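Local coordinates for Ketoacyl_synth_N domain-containing protein (Photorhabdus luminescens subsp. laumondii, PDB 6SMO) that probably acts as the chain-length-factor-like, ketosynthase-related partner subunit of a polyketide synthase and probably helps to hold the growing polyketide chain, at residues F155-S158 / D159-G162; L189-P192 / L193-N196; R230-A233 / L234-A238. All blocks are in the same frame, centred on the assembly; numbering follows the deposited sequence.

From the N terminus, the three contacts come in series, and none nests within or crosses another. Contact 1 (155-162) closes the loop from strand 154-155 into helix 161-175, near the centre of the thiolase-like fold. Strand 180-187 follows, and contact 2 (189-196) then turns its end into helix 192-204, about 19 Å from contact 1 between centres. Both meet the chain of PKS_KS domain-containing protein. After strand 218-229, contact 3 (230-238) forms the short helix 230-235 and its exit toward strand 242-251. It lies across the chain's centre from contact 2, about 43 Å between centres, at a surface that no other chain of the assembly covers.

Contact 1 (F155-S158 / D159-G162); sequences FSTS and DVAG
The tight turn between strand 154-155 and helix 161-175 brings Phe155 and Thr157 onto Ala161, the first residue of the helix. Within it, Ser158 O accepts a weak hydrogen bond from Val160 N at 2.9 Å. This bond spans a single residue, Asp159, whose positive phi (80°) and negative psi (-49°) make it the centre of a classic gamma turn. Active ketosynthases of the thiolase superfamily carry their nucleophile at the corresponding strand-to-helix elbow, so this loop is probably its structural counterpart.

The methyl of Ala161 sits in the bend between two backbone carbonyls, with CB 3.2 Å from Thr157 O and 3.4 Å from Phe155 O. On the strand side, Phe155 CB lies 4.3 Å from Ala161 CB, while the ring is carried away from the helix. Thr157 has CG2 anti to its own N, which brings this methyl within 4.1 Å of Val160 CG2; the same torsion (chi1 -41°) sets OG1 beside the backbone N. There OG1 is hydrogen-bonded to Gln164 and to the backbone N of Asn186 of the chain of PKS_KS domain-containing protein. Ser156 OG and Ser158 OG likewise bond to Ser188 and Asp166 of that neighbouring chain. Asp159 OD2 makes a weak hydrogen bond to Asn359 N.

The chemistry is thus divided: the Ala161 methyl is held inside the turn, the Thr157 and Val160 side chains meet each other and pack against strand 362-369, and the three hydroxyls find partners beyond the turn that tie the elbow into the interface with that chain.

Contact 2 (L189-P192 / L193-N196); sequences LSSP and LVKN
Pro192 O is gripped twice by Asn196, through the backbone N at 3.2 Å and, more weakly, through the side-chain ND2 at 2.8 Å. The carbonyl belongs to the first turn of helix 192-204, which starts after the loop from strand 180-187 with Ser191 at the N-cap and Pro192 as the first helical residue. Asn196 N approaches from above the carbonyl plane. CG of Asn196 is anti to its own carbonyl carbon (chi1 -74°), which folds the amide back along the helix to the same oxygen, though the N-H of ND2 points at it poorly.

The preceding carbonyl completes the turn: Lys195 N donates to Ser191 O at 2.9 Å, arriving nearly in line with the C=O. Ser191 holds the N-cap position without a capping bond from OG, which lies instead 3.2 Å from Val194 CG2. Having no N-H to satisfy, Pro192 is well suited to this first helical position, and the early N-H of Leu193 is met by Glu111 OE1. Phe165 of the chain of PKS_KS domain-containing protein packs against Leu193 and Val194, and Ile152 of that chain against Pro192 and Asn196, so this helix start is part of the subunit interface.

Around the incoming loop, Val194 CG2 also touches Leu189 O at 3.5 Å. The aliphatic part of Lys195 runs back beside the loop carbonyls before bending at chi3 (86°), and its CD passes 3.7 Å from Ser190 O.

Contact 3 (R230-A233 / L234-A238); sequences RQHA and LERGA
Two successive helical bonds, Leu234 N to Arg230 O (3.0 Å) and Glu235 N to Gln231 O (2.9 Å), join the halves of the short helix 230-235 at the end of strand 218-229. Leu234 leans back along one side, placing CD1 over a face of the Arg230 guanidinium, 3.6 Å from its NH2. The extended chain of Arg230, its CG anti to the backbone N (chi1 -172°), brings the guanidinium beneath this methyl. From the next residue, Gln231 OE1 reaches the same CD1 at 3.9 Å.

The helix ends in a Schellman motif: Ala238 N returns to Ala233 O at 3.1 Å, and Gly237 N bonds weakly to Leu234 O. Gly237, with phi 70°, is the C-prime residue that reverses the chain. This return sets Ala238 CB 4.4 Å from Ala233 CB and over the centre of one face of the Arg236 guanidinium, 3.4 Å above its plane. Nearer the backbone, Arg236 CG lies 3.6 Å from Ala233 O. Glu228 holds the charged end, with OE2 in a salt bridge to Arg236 NH2 while OE1 hydrogen-bonds His232 ND1.

Contact 1 (F155-S158 / D159-G162)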
loop_
_atom_site.group_PDB
_atom_site.type_symbol
_atom_site.label_atom_id
_atom_site.label_comp_id
_atom_site.label_asym_id
_atom_site.label_seq_id
_atom_site.Cartn_x
_atom_site.Cartn_y
_atom_site.Cartn_z
ATOM N N PHE C 155 -3.568 3.753 2.063
ATOM C CA PHE C 155 -2.964 4.161 3.349
ATOM C C PHE C 155 -3.414 3.157 4.401
ATOM O O PHE C 155 -4.559 2.736 4.343
ATOM C CB PHE C 155 -3.454 5.551 3.744
ATOM C CG PHE C 155 -2.968 6.662 2.857
ATOM C CD1 PHE C 155 -3.613 6.953 1.669
ATOM C CD2 PHE C 155 -1.868 7.419 3.212
ATOM C CE1 PHE C 155 -3.167 7.977 0.856
ATOM C CE2 PHE C 155 -1.424 8.445 2.399
ATOM C CZ PHE C 155 -2.076 8.722 1.224
ATOM N N SER C 156 -2.515 2.785 5.310
ATOM C CA SER C 156 -2.851 1.837 6.399
ATOM C C SER C 156 -2.532 2.489 7.743
ATOM O O SER C 156 -2.420 1.767 8.726
ATOM C CB SER C 156 -2.117 0.546 6.229
ATOM O OG SER C 156 -2.482 -0.082 5.015
ATOM N N THR C 157 -2.409 3.816 7.762
ATOM C CA THR C 157 -2.132 4.581 9.005
ATOM C C THR C 157 -3.287 4.350 9.984
ATOM O O THR C 157 -4.435 4.671 9.619
ATOM C CB THR C 157 -1.935 6.076 8.720
ATOM O OG1 THR C 157 -1.165 6.218 7.526
ATOM C CG2 THR C 157 -1.244 6.797 9.856
ATOM N N SER C 158 -2.989 3.810 11.169
ATOM C CA SER C 158 -3.986 3.415 12.200
ATOM C C SER C 158 -5.022 4.529 12.385
ATOM O O SER C 158 -4.612 5.679 12.646
ATOM C CB SER C 158 -3.318 3.063 13.505
ATOM O OG SER C 158 -2.765 1.758 13.449
ATOM N N ASP C 159 -6.306 4.192 12.204
ATOM C CA ASP C 159 -7.495 5.034 12.519
ATOM C C ASP C 159 -7.738 6.066 11.406
ATOM O O ASP C 159 -8.892 6.145 10.939
ATOM C CB ASP C 159 -7.371 5.679 13.905
ATOM C CG ASP C 159 -7.196 4.666 15.027
ATOM O OD1 ASP C 159 -8.030 3.743 15.118
ATOM O OD2 ASP C 159 -6.220 4.797 15.793
ATOM N N VAL C 160 -6.707 6.811 10.985
ATOM C CA VAL C 160 -6.839 7.989 10.070
ATOM C C VAL C 160 -6.384 7.628 8.647
ATOM O O VAL C 160 -5.983 8.555 7.916
ATOM C CB VAL C 160 -6.070 9.212 10.613
ATOM C CG1 VAL C 160 -6.643 9.693 11.937
ATOM C CG2 VAL C 160 -4.572 8.958 10.741
ATOM N N ALA C 161 -6.475 6.354 8.249
ATOM C CA ALA C 161 -6.077 5.863 6.905
ATOM C C ALA C 161 -6.996 6.469 5.837
ATOM O O ALA C 161 -6.474 7.076 4.880
ATOM C CB ALA C 161 -6.116 4.354 6.862
ATOM N N GLY C 162 -8.312 6.301 6.000
ATOM C CA GLY C 162 -9.340 6.792 5.061
ATOM C C GLY C 162 -9.439 8.308 5.060
ATOM O O GLY C 162 -9.782 8.872 4.003
#

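Contact 2 (L189-P192 / L193-N196)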
loop_
_atom_site.group_PDB
_atom_site.type_symbol
_atom_site.label_atom_id
_atom_site.label_comp_id
_atom_site.label_asym_id
_atom_site.label_seq_id
_atom_site.Cartn_x
_atom_site.Cartn_y
_atom_site.Cartn_z
ATOM N N LEU C 189 -13.902 -6.937 9.950
ATOM C CA LEU C 189 -13.426 -7.203 11.336
ATOM C C LEU C 189 -14.051 -8.493 11.888
ATOM O O LEU C 189 -13.834 -8.774 13.084
ATOM C CB LEU C 189 -13.795 -6.008 12.222
ATOM C CG LEU C 189 -13.379 -4.630 11.704
ATOM C CD1 LEU C 189 -13.937 -3.532 12.594
ATOM C CD2 LEU C 189 -11.865 -4.513 11.602
ATOM N N SER C 190 -14.781 -9.252 11.062
ATOM C CA SER C 190 -15.595 -10.423 11.488
ATOM C C SER C 190 -14.775 -11.721 11.452
ATOM O O SER C 190 -15.307 -12.754 11.907
ATOM C CB SER C 190 -16.844 -10.548 10.653
ATOM O OG SER C 190 -17.722 -9.459 10.897
ATOM N N SER C 191 -13.537 -11.681 10.941
ATOM C CA SER C 191 -12.624 -12.855 10.863
ATOM C C SER C 191 -12.124 -13.205 12.263
ATOM O O SER C 191 -11.714 -12.318 13.011
ATOM C CB SER C 191 -11.484 -12.612 9.904
ATOM O OG SER C 191 -10.636 -11.571 10.362
ATOM N N PRO C 192 -12.148 -14.501 12.659
ATOM C CA PRO C 192 -11.845 -14.915 14.033
ATOM C C PRO C 192 -10.626 -14.265 14.713
ATOM O O PRO C 192 -10.710 -14.016 15.904
ATOM C CB PRO C 192 -11.589 -16.422 13.877
ATOM C CG PRO C 192 -12.500 -16.833 12.744
ATOM C CD PRO C 192 -12.501 -15.646 11.802
ATOM N N LEU C 193 -9.540 -14.016 13.971
ATOM C CA LEU C 193 -8.261 -13.493 14.527
ATOM C C LEU C 193 -8.466 -12.060 15.033
ATOM O O LEU C 193 -8.161 -11.809 16.217
ATOM C CB LEU C 193 -7.160 -13.549 13.461
ATOM C CG LEU C 193 -5.813 -12.943 13.864
ATOM C CD1 LEU C 193 -5.298 -13.543 15.166
ATOM C CD2 LEU C 193 -4.785 -13.119 12.757
ATOM N N VAL C 194 -8.958 -11.163 14.172
ATOM C CA VAL C 194 -9.162 -9.717 14.495
ATOM C C VAL C 194 -10.421 -9.556 15.358
ATOM O O VAL C 194 -10.474 -8.577 16.125
ATOM C CB VAL C 194 -9.221 -8.833 13.232
ATOM C CG1 VAL C 194 -7.954 -8.952 12.399
ATOM C CG2 VAL C 194 -10.451 -9.111 12.379
ATOM N N LYS C 195 -11.394 -10.468 15.240
ATOM C CA LYS C 195 -12.659 -10.434 16.028
ATOM C C LYS C 195 -12.330 -10.617 17.514
ATOM O O LYS C 195 -12.755 -9.765 18.320
ATOM C CB LYS C 195 -13.646 -11.506 15.552
ATOM C CG LYS C 195 -15.065 -11.346 16.085
ATOM C CD LYS C 195 -16.078 -12.273 15.444
ATOM C CE LYS C 195 -16.152 -13.631 16.109
ATOM N NZ LYS C 195 -16.959 -13.591 17.351
ATOM N N ASN C 196 -11.593 -11.680 17.853
ATOM C CA ASN C 196 -11.179 -12.016 19.244
ATOM C C ASN C 196 -10.218 -10.943 19.774
ATOM O O ASN C 196 -10.233 -10.701 20.998
ATOM C CB ASN C 196 -10.548 -13.409 19.332
ATOM C CG ASN C 196 -11.561 -14.527 19.209
ATOM O OD1 ASN C 196 -12.474 -14.635 20.023
ATOM N ND2 ASN C 196 -11.400 -15.371 18.202
#

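Contact 3 (R230-A233 / L234-A238)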
loop_
_atom_site.group_PDB
_atom_site.type_symbol
_atom_site.label_atom_id
_atom_site.label_comp_id
_atom_site.label_asym_id
_atom_site.label_seq_id
_atom_site.Cartn_x
_atom_site.Cartn_y
_atom_site.Cartn_z
ATOM N N ARG C 230 -13.828 20.874 -10.295
ATOM C CA ARG C 230 -15.077 21.683 -10.288
ATOM C C ARG C 230 -15.532 21.964 -11.725
ATOM O O ARG C 230 -16.736 21.791 -12.000
ATOM C CB ARG C 230 -14.867 22.991 -9.518
ATOM C CG ARG C 230 -16.141 23.792 -9.291
ATOM C CD ARG C 230 -15.943 24.922 -8.300
ATOM N NE ARG C 230 -17.120 25.775 -8.193
ATOM C CZ ARG C 230 -17.448 26.746 -9.045
ATOM N NH1 ARG C 230 -18.544 27.455 -8.840
ATOM N NH2 ARG C 230 -16.689 27.007 -10.098
ATOM N N GLN C 231 -14.613 22.389 -12.598
ATOM C CA GLN C 231 -14.906 22.741 -14.015
ATOM C C GLN C 231 -15.347 21.481 -14.774
ATOM O O GLN C 231 -16.262 21.600 -15.610
ATOM C CB GLN C 231 -13.696 23.405 -14.677
ATOM C CG GLN C 231 -13.321 24.748 -14.061
ATOM C CD GLN C 231 -14.417 25.779 -14.185
ATOM O OE1 GLN C 231 -14.863 26.358 -13.197
ATOM N NE2 GLN C 231 -14.867 26.012 -15.407
ATOM N N HIS C 232 -14.734 20.328 -14.485
ATOM C CA HIS C 232 -15.079 19.007 -15.080
ATOM C C HIS C 232 -16.509 18.612 -14.685
ATOM O O HIS C 232 -17.209 18.024 -15.533
ATOM C CB HIS C 232 -14.063 17.934 -14.662
ATOM C CG HIS C 232 -14.295 16.605 -15.301
ATOM N ND1 HIS C 232 -15.149 15.662 -14.760
ATOM C CD2 HIS C 232 -13.794 16.058 -16.431
ATOM C CE1 HIS C 232 -15.161 14.590 -15.527
ATOM N NE2 HIS C 232 -14.337 14.808 -16.560
ATOM N N ALA C 233 -16.915 18.917 -13.447
ATOM C CA ALA C 233 -18.258 18.617 -12.893
ATOM C C ALA C 233 -19.310 19.515 -13.556
ATOM O O ALA C 233 -20.376 18.991 -13.936
ATOM C CB ALA C 233 -18.252 18.786 -11.393
ATOM N N LEU C 234 -19.017 20.815 -13.682
ATOM C CA LEU C 234 -19.900 21.825 -14.331
ATOM C C LEU C 234 -20.038 21.515 -15.828
ATOM O O LEU C 234 -21.125 21.780 -16.380
ATOM C CB LEU C 234 -19.320 23.227 -14.110
ATOM C CG LEU C 234 -19.405 23.758 -12.679
ATOM C CD1 LEU C 234 -18.484 24.954 -12.489
ATOM C CD2 LEU C 234 -20.835 24.126 -12.315
ATOM N N GLU C 235 -18.983 20.975 -16.449
ATOM C CA GLU C 235 -18.925 20.623 -17.896
ATOM C C GLU C 235 -20.057 19.643 -18.231
ATOM O O GLU C 235 -20.832 19.942 -19.162
ATOM C CB GLU C 235 -17.557 20.028 -18.246
ATOM C CG GLU C 235 -17.269 19.958 -19.738
ATOM C CD GLU C 235 -17.947 18.824 -20.489
ATOM O OE1 GLU C 235 -18.436 19.068 -21.609
ATOM O OE2 GLU C 235 -17.975 17.695 -19.957
ATOM N N ARG C 236 -20.151 18.533 -17.491
ATOM C CA ARG C 236 -21.094 17.410 -17.758
ATOM C C ARG C 236 -22.460 17.677 -17.104
ATOM O O ARG C 236 -23.367 16.844 -17.300
ATOM C CB ARG C 236 -20.500 16.080 -17.279
ATOM C CG ARG C 236 -20.444 15.901 -15.767
ATOM C CD ARG C 236 -19.580 14.714 -15.382
ATOM N NE ARG C 236 -19.569 14.453 -13.946
ATOM C CZ ARG C 236 -20.506 13.782 -13.278
ATOM N NH1 ARG C 236 -21.568 13.297 -13.903
ATOM N NH2 ARG C 236 -20.382 13.605 -11.973
ATOM N N GLY C 237 -22.603 18.782 -16.361
ATOM C CA GLY C 237 -23.864 19.188 -15.708
ATOM C C GLY C 237 -24.224 18.258 -14.562
ATOM O O GLY C 237 -25.363 17.750 -14.544
ATOM N N ALA C 238 -23.283 18.051 -13.636
ATOM C CA ALA C 238 -23.378 17.092 -12.509
ATOM C C ALA C 238 -24.134 17.724 -11.335
ATOM O O ALA C 238 -24.038 18.955 -11.155
ATOM C CB ALA C 238 -21.995 16.659 -12.094
#